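Local coordinates for hypothetical protein (Clostridium sporogenes ATCC 15579, PDB 4QRK) that is of unknown function but adopts a right-handed beta-helix fold and is thought to take part in cell adhesion, at residues A[25-30]-A[72-77]; A[161-166]-A[202-207]. All blocks are in the same frame, centred on the assembly; numbering follows the deposited sequence.

Contact 1. Residues A[25-30]-A[72-77]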
ATOM      1  N   THR A  25      11.626  -8.442   3.977  1.00 33.20           N
ATOM      2  CA  THR A  25      11.156  -7.202   4.623  1.00 31.44           C
ATOM      3  C   THR A  25       9.678  -7.352   4.997  1.00 35.22           C
ATOM      4  O   THR A  25       8.850  -7.733   4.164  1.00 31.12           O
ATOM      5  CB  THR A  25      11.242  -5.986   3.686  1.00 33.18           C
ATOM      6  OG1 THR A  25      12.601  -5.714   3.363  1.00 36.08           O
ATOM      7  CG2 THR A  25      10.666  -4.749   4.348  1.00 37.12           C
ATOM      8  N   LYS A  26       9.357  -7.040   6.248  1.00 25.56           N
ATOM      9  CA  LYS A  26       7.964  -6.914   6.687  1.00 31.71           C
ATOM     10  C   LYS A  26       7.756  -5.467   7.144  1.00 30.81           C
ATOM     11  O   LYS A  26       8.214  -5.073   8.202  1.00 28.81           O
ATOM     12  CB  LYS A  26       7.652  -7.886   7.819  1.00 33.16           C
ATOM     13  CG  LYS A  26       7.664  -9.350   7.413  1.00 45.17           C
ATOM     14  CD  LYS A  26       7.013 -10.238   8.495  1.00 59.26           C
ATOM     15  CE  LYS A  26       6.818 -11.683   8.019  1.00 76.08           C
ATOM     16  NZ  LYS A  26       5.918 -12.460   8.927  1.00 82.77           N
ATOM     17  N   LEU A  27       7.125  -4.684   6.287  1.00 26.29           N
ATOM     18  CA  LEU A  27       6.954  -3.254   6.498  1.00 30.02           C
ATOM     19  C   LEU A  27       5.579  -3.022   7.097  1.00 30.44           C
ATOM     20  O   LEU A  27       4.554  -3.517   6.592  1.00 28.90           O
ATOM     21  CB  LEU A  27       7.115  -2.494   5.182  1.00 26.74           C
ATOM     22  CG  LEU A  27       6.908  -0.976   5.180  1.00 28.06           C
ATOM     23  CD1 LEU A  27       7.927  -0.334   6.032  1.00 29.68           C
ATOM     24  CD2 LEU A  27       6.966  -0.387   3.758  1.00 26.73           C
ATOM     25  N   ASN A  28       5.561  -2.309   8.215  1.00 27.08           N
ATOM     26  CA  ASN A  28       4.317  -2.039   8.899  1.00 26.16           C
ATOM     27  C   ASN A  28       4.215  -0.548   9.113  1.00 27.93           C
ATOM     28  O   ASN A  28       5.063   0.050   9.771  1.00 31.32           O
ATOM     29  CB  ASN A  28       4.229  -2.856  10.198  1.00 28.31           C
ATOM     30  CG  ASN A  28       2.932  -2.582  10.977  1.00 41.32           C
ATOM     31  OD1 ASN A  28       1.872  -2.445  10.392  1.00 45.92           O
ATOM     32  ND2 ASN A  28       3.030  -2.498  12.295  1.00 59.04           N
ATOM     33  N   LEU A  29       3.210   0.068   8.489  1.00 25.88           N
ATOM     34  CA  LEU A  29       3.067   1.532   8.495  1.00 27.86           C
ATOM     35  C   LEU A  29       1.763   1.966   9.199  1.00 27.30           C
ATOM     36  O   LEU A  29       0.675   1.462   8.910  1.00 28.74           O
ATOM     37  CB  LEU A  29       3.098   2.085   7.067  1.00 28.52           C
ATOM     38  CG  LEU A  29       4.355   1.832   6.234  1.00 33.03           C
ATOM     39  CD1 LEU A  29       4.247   2.317   4.795  1.00 46.40           C
ATOM     40  CD2 LEU A  29       5.584   2.485   6.826  1.00 38.46           C
ATOM     41  N   ASN A  30       1.885   2.869  10.160  1.00 21.84           N
ATOM     42  CA  ASN A  30       0.718   3.432  10.856  1.00 27.19           C
ATOM     43  C   ASN A  30       0.713   4.905  10.676  1.00 28.16           C
ATOM     44  O   ASN A  30       1.586   5.575  11.195  1.00 28.29           O
ATOM     45  CB  ASN A  30       0.765   3.122  12.340  1.00 37.05           C
ATOM     46  CG  ASN A  30       0.856   1.669  12.584  1.00 40.20           C
ATOM     47  OD1 ASN A  30      -0.070   0.940  12.273  1.00 40.93           O
ATOM     48  ND2 ASN A  30       1.982   1.218  13.115  1.00 49.16           N
ATOM     49  N   LEU A  72      10.193  -3.838   9.991  1.00 29.86           N
ATOM     50  CA  LEU A  72      10.339  -2.391   9.909  1.00 29.28           C
ATOM     51  C   LEU A  72       8.991  -1.756  10.153  1.00 23.73           C
ATOM     52  O   LEU A  72       8.048  -1.941   9.378  1.00 25.71           O
ATOM     53  CB  LEU A  72      10.885  -1.973   8.546  1.00 28.03           C
ATOM     54  CG  LEU A  72      11.091  -0.479   8.205  1.00 30.66           C
ATOM     55  CD1 LEU A  72      11.795   0.321   9.269  1.00 35.12           C
ATOM     56  CD2 LEU A  72      11.862  -0.406   6.941  1.00 32.90           C
ATOM     57  N   GLU A  73       8.923  -0.968  11.210  1.00 29.14           N
ATOM     58  CA  GLU A  73       7.696  -0.312  11.546  1.00 23.30           C
ATOM     59  C   GLU A  73       7.876   1.196  11.547  1.00 22.40           C
ATOM     60  O   GLU A  73       8.801   1.732  12.140  1.00 27.33           O
ATOM     61  CB  GLU A  73       7.220  -0.772  12.914  1.00 32.55           C
ATOM     62  CG  GLU A  73       5.918  -0.128  13.311  1.00 46.25           C
ATOM     63  CD  GLU A  73       5.382  -0.705  14.592  1.00 69.83           C
ATOM     64  OE1 GLU A  73       5.978  -0.446  15.671  1.00 76.93           O
ATOM     65  OE2 GLU A  73       4.382  -1.442  14.499  1.00 73.60           O
ATOM     66  N   ILE A  74       6.953   1.888  10.915  1.00 22.46           N
ATOM     67  CA  ILE A  74       7.005   3.343  10.901  1.00 23.20           C
ATOM     68  C   ILE A  74       5.640   3.827  11.333  1.00 29.05           C
ATOM     69  O   ILE A  74       4.623   3.471  10.724  1.00 30.04           O
ATOM     70  CB  ILE A  74       7.327   3.881   9.522  1.00 29.02           C
ATOM     71  CG1 ILE A  74       8.441   3.052   8.875  1.00 35.00           C
ATOM     72  CG2 ILE A  74       7.662   5.389   9.631  1.00 27.09           C
ATOM     73  CD1 ILE A  74       8.967   3.616   7.585  1.00 34.31           C
ATOM     74  N   SER A  75       5.612   4.639  12.384  1.00 27.67           N
ATOM     75  CA  SER A  75       4.358   5.111  12.953  0.50 27.04           C
ATOM     76  C   SER A  75       4.329   6.607  13.207  1.00 38.49           C
ATOM     77  O   SER A  75       5.306   7.163  13.700  1.00 31.37           O
ATOM     78  CB  SER A  75       4.083   4.350  14.246  0.50 31.61           C
ATOM     79  OG  SER A  75       3.975   2.977  13.948  0.50 24.83           O
ATOM     80  N   GLN A  76       3.215   7.254  12.803  1.00 38.48           N
ATOM     81  CA  GLN A  76       2.929   8.664  13.139  1.00 35.13           C
ATOM     82  C   GLN A  76       2.358   8.593  14.538  1.00 41.23           C
ATOM     83  O   GLN A  76       1.397   7.841  14.752  1.00 46.81           O
ATOM     84  CB  GLN A  76       1.854   9.279  12.212  1.00 36.80           C
ATOM     85  CG  GLN A  76       1.682  10.820  12.338  1.00 27.97           C
ATOM     86  CD  GLN A  76       0.493  11.350  11.478  1.00 52.06           C
ATOM     87  OE1 GLN A  76      -0.081  10.617  10.697  1.00 41.06           O
ATOM     88  NE2 GLN A  76       0.149  12.611  11.629  1.00 45.99           N
ATOM     89  N   PRO A  77       2.934   9.328  15.506  1.00 42.29           N
ATOM     90  CA  PRO A  77       2.334   9.286  16.844  1.00 45.45           C
ATOM     91  C   PRO A  77       0.832   9.597  16.766  1.00 73.73           C
ATOM     92  O   PRO A  77       0.401  10.611  16.160  1.00 63.43           O
ATOM     93  CB  PRO A  77       3.053  10.416  17.612  1.00 49.44           C
ATOM     94  CG  PRO A  77       4.388  10.636  16.874  1.00 29.38           C
ATOM     95  CD  PRO A  77       4.022  10.320  15.405  1.00 46.91           C
TER
HETATM   96  O   HOH W   1      -0.681   6.925  13.420  1.00 47.02           O
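N28 and N30 on one strand meet E73 and S75 on its neighbour, and their polar ends line one face of the sheet. The side chains of N28 and E73 run side by side in the same direction, each with CG anti to its backbone N. N28 ND2 lies 2.8 Å from E73 OE2, but the bond is bent (119° at the hydrogen) and weak, and the amide and carboxylate planes are turned 47° apart. N30 makes a straighter bond: its ND2 lies 2.8 Å from S75 OG, which sits almost in the amide plane. S75 is modelled in two conformers, however, and the bond, described for one of them, is doubtful to that extent.

On the buried face the partners are apolar. L29 CD2 presses against I74 at 3.5 Å from its CB, packing also on CG1 and CD1, while L27 CD1 touches L72 CG at 3.8 Å. Each pair lies side by side, pointing the same way.

What sets this register is the backbone. N28 is gripped twice, its N donating to L72 O (2.8 Å) and its O accepting from I74 N (2.9 Å); N30 repeats the pattern with I74 O and Q76 N. Beyond the pair, W93 and L97 of strand 91-98 cover the apolar face, and I61 and Y63 of strand 60-66 touch L72. Q76 turns its OE1 to the backbone N of V33, just past strand 24-32. Strands only 11° from parallel, with apolar residues paired on one face and polar ones on the other, exemplify the parallel pairing typical of a right-handed beta-helix, here beside antiparallel strand 60-66.

Contact 2. Residues A[161-166]-A[202-207]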
ATOM      1  N   TYR A 161      -3.991  -0.924 -10.321  1.00 25.73           N
ATOM      2  CA  TYR A 161      -3.483  -1.363 -11.616  1.00 29.98           C
ATOM      3  C   TYR A 161      -2.861  -2.747 -11.484  1.00 32.31           C
ATOM      4  O   TYR A 161      -2.003  -2.965 -10.657  1.00 28.33           O
ATOM      5  CB  TYR A 161      -2.455  -0.369 -12.196  1.00 30.40           C
ATOM      6  CG  TYR A 161      -3.031   1.033 -12.362  1.00 28.68           C
ATOM      7  CD1 TYR A 161      -3.712   1.401 -13.508  1.00 37.50           C
ATOM      8  CD2 TYR A 161      -2.894   1.979 -11.337  1.00 34.85           C
ATOM      9  CE1 TYR A 161      -4.258   2.688 -13.628  1.00 40.45           C
ATOM     10  CE2 TYR A 161      -3.438   3.241 -11.439  1.00 39.73           C
ATOM     11  CZ  TYR A 161      -4.111   3.588 -12.578  1.00 47.25           C
ATOM     12  OH  TYR A 161      -4.621   4.846 -12.629  1.00 55.21           O
ATOM     13  N   LEU A 162      -3.289  -3.663 -12.342  1.00 28.56           N
ATOM     14  CA  LEU A 162      -2.919  -5.070 -12.256  1.00 28.48           C
ATOM     15  C   LEU A 162      -2.253  -5.527 -13.553  1.00 31.73           C
ATOM     16  O   LEU A 162      -2.437  -4.934 -14.607  1.00 30.70           O
ATOM     17  CB  LEU A 162      -4.180  -5.898 -11.954  1.00 31.12           C
ATOM     18  CG  LEU A 162      -4.686  -5.587 -10.549  1.00 33.36           C
ATOM     19  CD1 LEU A 162      -6.155  -5.841 -10.373  1.00 37.32           C
ATOM     20  CD2 LEU A 162      -3.910  -6.347  -9.535  1.00 30.58           C
ATOM     21  N   PRO A 163      -1.442  -6.576 -13.473  1.00 28.83           N
ATOM     22  CA  PRO A 163      -0.678  -6.974 -14.654  1.00 33.50           C
ATOM     23  C   PRO A 163      -1.560  -7.702 -15.652  1.00 33.37           C
ATOM     24  O   PRO A 163      -2.575  -8.272 -15.263  1.00 35.48           O
ATOM     25  CB  PRO A 163       0.382  -7.924 -14.074  1.00 34.76           C
ATOM     26  CG  PRO A 163      -0.223  -8.460 -12.838  1.00 30.92           C
ATOM     27  CD  PRO A 163      -1.214  -7.464 -12.322  1.00 30.35           C
ATOM     28  N   LYS A 164      -1.188  -7.668 -16.922  1.00 35.44           N
ATOM     29  CA  LYS A 164      -1.861  -8.455 -17.957  1.00 35.02           C
ATOM     30  C   LYS A 164      -1.229  -9.841 -18.050  1.00 37.13           C
ATOM     31  O   LYS A 164      -1.909 -10.807 -18.325  1.00 43.49           O
ATOM     32  CB  LYS A 164      -1.740  -7.745 -19.312  1.00 43.11           C
ATOM     33  CG  LYS A 164      -2.550  -6.451 -19.392  1.00 58.78           C
ATOM     34  CD  LYS A 164      -2.313  -5.692 -20.683  1.00 63.34           C
ATOM     35  CE  LYS A 164      -3.366  -4.620 -20.895  1.00 70.20           C
ATOM     36  NZ  LYS A 164      -2.831  -3.508 -21.726  1.00 79.32           N
ATOM     37  N   SER A 165       0.063  -9.922 -17.744  1.00 41.37           N
ATOM     38  CA  SER A 165       0.879 -11.118 -17.985  1.00 47.52           C
ATOM     39  C   SER A 165       0.693 -12.268 -17.004  1.00 46.45           C
ATOM     40  O   SER A 165       1.023 -13.383 -17.321  1.00 47.09           O
ATOM     41  CB  SER A 165       2.352 -10.740 -17.944  1.00 44.63           C
ATOM     42  OG  SER A 165       2.670 -10.099 -16.717  1.00 46.43           O
ATOM     43  N   ILE A 166       0.222 -11.989 -15.799  1.00 38.53           N
ATOM     44  CA  ILE A 166      -0.052 -13.047 -14.851  1.00 32.82           C
ATOM     45  C   ILE A 166      -1.510 -13.007 -14.440  1.00 28.40           C
ATOM     46  O   ILE A 166      -2.198 -11.991 -14.577  1.00 31.44           O
ATOM     47  CB  ILE A 166       0.902 -13.006 -13.650  1.00 42.45           C
ATOM     48  CG1 ILE A 166       0.578 -11.879 -12.699  1.00 39.58           C
ATOM     49  CG2 ILE A 166       2.354 -12.849 -14.140  1.00 41.81           C
ATOM     50  CD1 ILE A 166       1.304 -12.031 -11.393  1.00 48.45           C
ATOM     51  N   ASN A 202       1.812 -18.346 -11.565  1.00 42.40           N
ATOM     52  CA  ASN A 202       1.657 -17.334 -10.512  1.00 46.60           C
ATOM     53  C   ASN A 202       0.399 -16.484 -10.654  1.00 40.80           C
ATOM     54  O   ASN A 202      -0.054 -16.180 -11.769  1.00 34.74           O
ATOM     55  CB  ASN A 202       2.843 -16.375 -10.540  1.00 45.87           C
ATOM     56  CG  ASN A 202       4.174 -17.091 -10.395  1.00 53.70           C
ATOM     57  OD1 ASN A 202       5.126 -16.823 -11.141  1.00 56.22           O
ATOM     58  ND2 ASN A 202       4.247 -18.004  -9.436  1.00 48.37           N
ATOM     59  N   SER A 203      -0.160 -16.075  -9.523  1.00 32.33           N
ATOM     60  CA  SER A 203      -1.360 -15.252  -9.567  1.00 34.71           C
ATOM     61  C   SER A 203      -1.420 -14.209  -8.455  1.00 34.87           C
ATOM     62  O   SER A 203      -0.766 -14.364  -7.426  1.00 30.16           O
ATOM     63  CB  SER A 203      -2.594 -16.162  -9.505  1.00 37.96           C
ATOM     64  OG  SER A 203      -2.765 -16.599  -8.178  1.00 46.80           O
ATOM     65  N   ILE A 204      -2.197 -13.148  -8.687  1.00 28.12           N
ATOM     66  CA  ILE A 204      -2.541 -12.176  -7.653  1.00 26.38           C
ATOM     67  C   ILE A 204      -3.997 -12.360  -7.266  1.00 24.69           C
ATOM     68  O   ILE A 204      -4.895 -12.307  -8.119  1.00 29.54           O
ATOM     69  CB  ILE A 204      -2.343 -10.701  -8.100  1.00 31.04           C
ATOM     70  CG1 ILE A 204      -1.081 -10.575  -8.921  1.00 29.83           C
ATOM     71  CG2 ILE A 204      -2.331  -9.798  -6.851  1.00 30.18           C
ATOM     72  CD1 ILE A 204      -0.639  -9.117  -9.290  1.00 35.39           C
ATOM     73  N   GLU A 205      -4.223 -12.629  -5.982  1.00 29.15           N
ATOM     74  CA  GLU A 205      -5.572 -12.767  -5.441  1.00 30.56           C
ATOM     75  C   GLU A 205      -5.821 -11.456  -4.737  1.00 30.50           C
ATOM     76  O   GLU A 205      -5.064 -11.085  -3.848  1.00 31.67           O
ATOM     77  CB  GLU A 205      -5.669 -13.915  -4.422  1.00 29.73           C
ATOM     78  CG  GLU A 205      -5.413 -15.343  -5.016  1.00 44.47           C
ATOM     79  CD  GLU A 205      -6.581 -15.925  -5.773  1.00 54.01           C
ATOM     80  OE1 GLU A 205      -7.699 -15.359  -5.713  1.00 65.94           O
ATOM     81  OE2 GLU A 205      -6.378 -16.975  -6.429  1.00 54.25           O
ATOM     82  N   VAL A 206      -6.861 -10.746  -5.140  1.00 30.32           N
ATOM     83  CA  VAL A 206      -7.121  -9.413  -4.593  1.00 24.30           C
ATOM     84  C   VAL A 206      -8.505  -9.363  -3.976  1.00 27.80           C
ATOM     85  O   VAL A 206      -9.493  -9.705  -4.622  1.00 33.52           O
ATOM     86  CB  VAL A 206      -6.991  -8.333  -5.704  1.00 30.67           C
ATOM     87  CG1 VAL A 206      -7.119  -6.968  -5.118  1.00 25.54           C
ATOM     88  CG2 VAL A 206      -5.655  -8.430  -6.411  1.00 28.68           C
ATOM     89  N   ASN A 207      -8.575  -8.990  -2.707  1.00 26.57           N
ATOM     90  CA  ASN A 207      -9.830  -8.662  -2.069  0.50 26.65           C
ATOM     91  C   ASN A 207      -9.889  -7.155  -1.807  1.00 27.43           C
ATOM     92  O   ASN A 207      -8.977  -6.608  -1.197  1.00 24.46           O
ATOM     93  CB  ASN A 207      -9.966  -9.488  -0.792  0.50 30.14           C
ATOM     94  CG  ASN A 207     -10.170 -10.963  -1.085  0.50 38.50           C
ATOM     95  OD1 ASN A 207      -9.215 -11.726  -1.249  0.50 47.44           O
ATOM     96  ND2 ASN A 207     -11.423 -11.365  -1.177  0.50 30.34           N
TER
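I204 projects from its strand toward P163 and I166 and meets the two side chains in different ways. With P163 the approach is tip to tip: I204 CD1 ends 3.5 Å from P163 CD and nearly as close to CG, so the terminal methyl abuts the CD-CG edge of the proline ring. With I166 the side chains cross at about a right angle, I166 CD1 coming to 3.7 Å from I204 CG1. In I166, chi1 of 74° sets CG1 in the crowded position between the backbone N and the carbonyl carbon, and chi2 of 167° extends the chain to CD1, while its CB packs 3.8 Å from the carbonyl oxygen of N202. That oxygen is also hydrogen-bonded to S200 OG.

Strand 157-162 belongs to one sheet of the right-handed beta-helix and strand 203-210 to another, and residues 163-166 turn out of strand 157-162 into strand 167-174, which lies beside 203-210. The contact therefore illustrates how the interior of such a fold is filled, by apolar side chains meeting across the interior between sheets, with no hydrogen bond joining the two segments.

Further along, L162 and V206 cross obliquely, L162 CD2 reaching V206 CG2 at 4.1 Å; the same L162 methyl also lies 4.3 Å from I204 CD1. L162 packs as well on V168 and I170 of strand 167-174. V147 and V149 of strand 147-153 and the loop residue Y143 border I204, while V168 also touches P163.

Contacts 1 and 2 illustrate two kinds of contact found in a beta-helix. Contact 1 joins neighbouring strands within one sheet through backbone hydrogen bonds, whereas contact 2 spans the interior between two sheets chiefly through apolar side chains, with no hydrogen bond. They reach a common sheet, in which strands 103-110, 123-130 and 147-153 separate strand 24-32 from strand 203-210. Their centres are 25 Å apart and their nearest atoms about 16 Å, so they do not touch. They lie on opposite sides of the chain's centre, and contact 1 precedes contact 2 along the chain, the first in the part related to DUF2154 and the second in the part related to the LiaF C-terminal family.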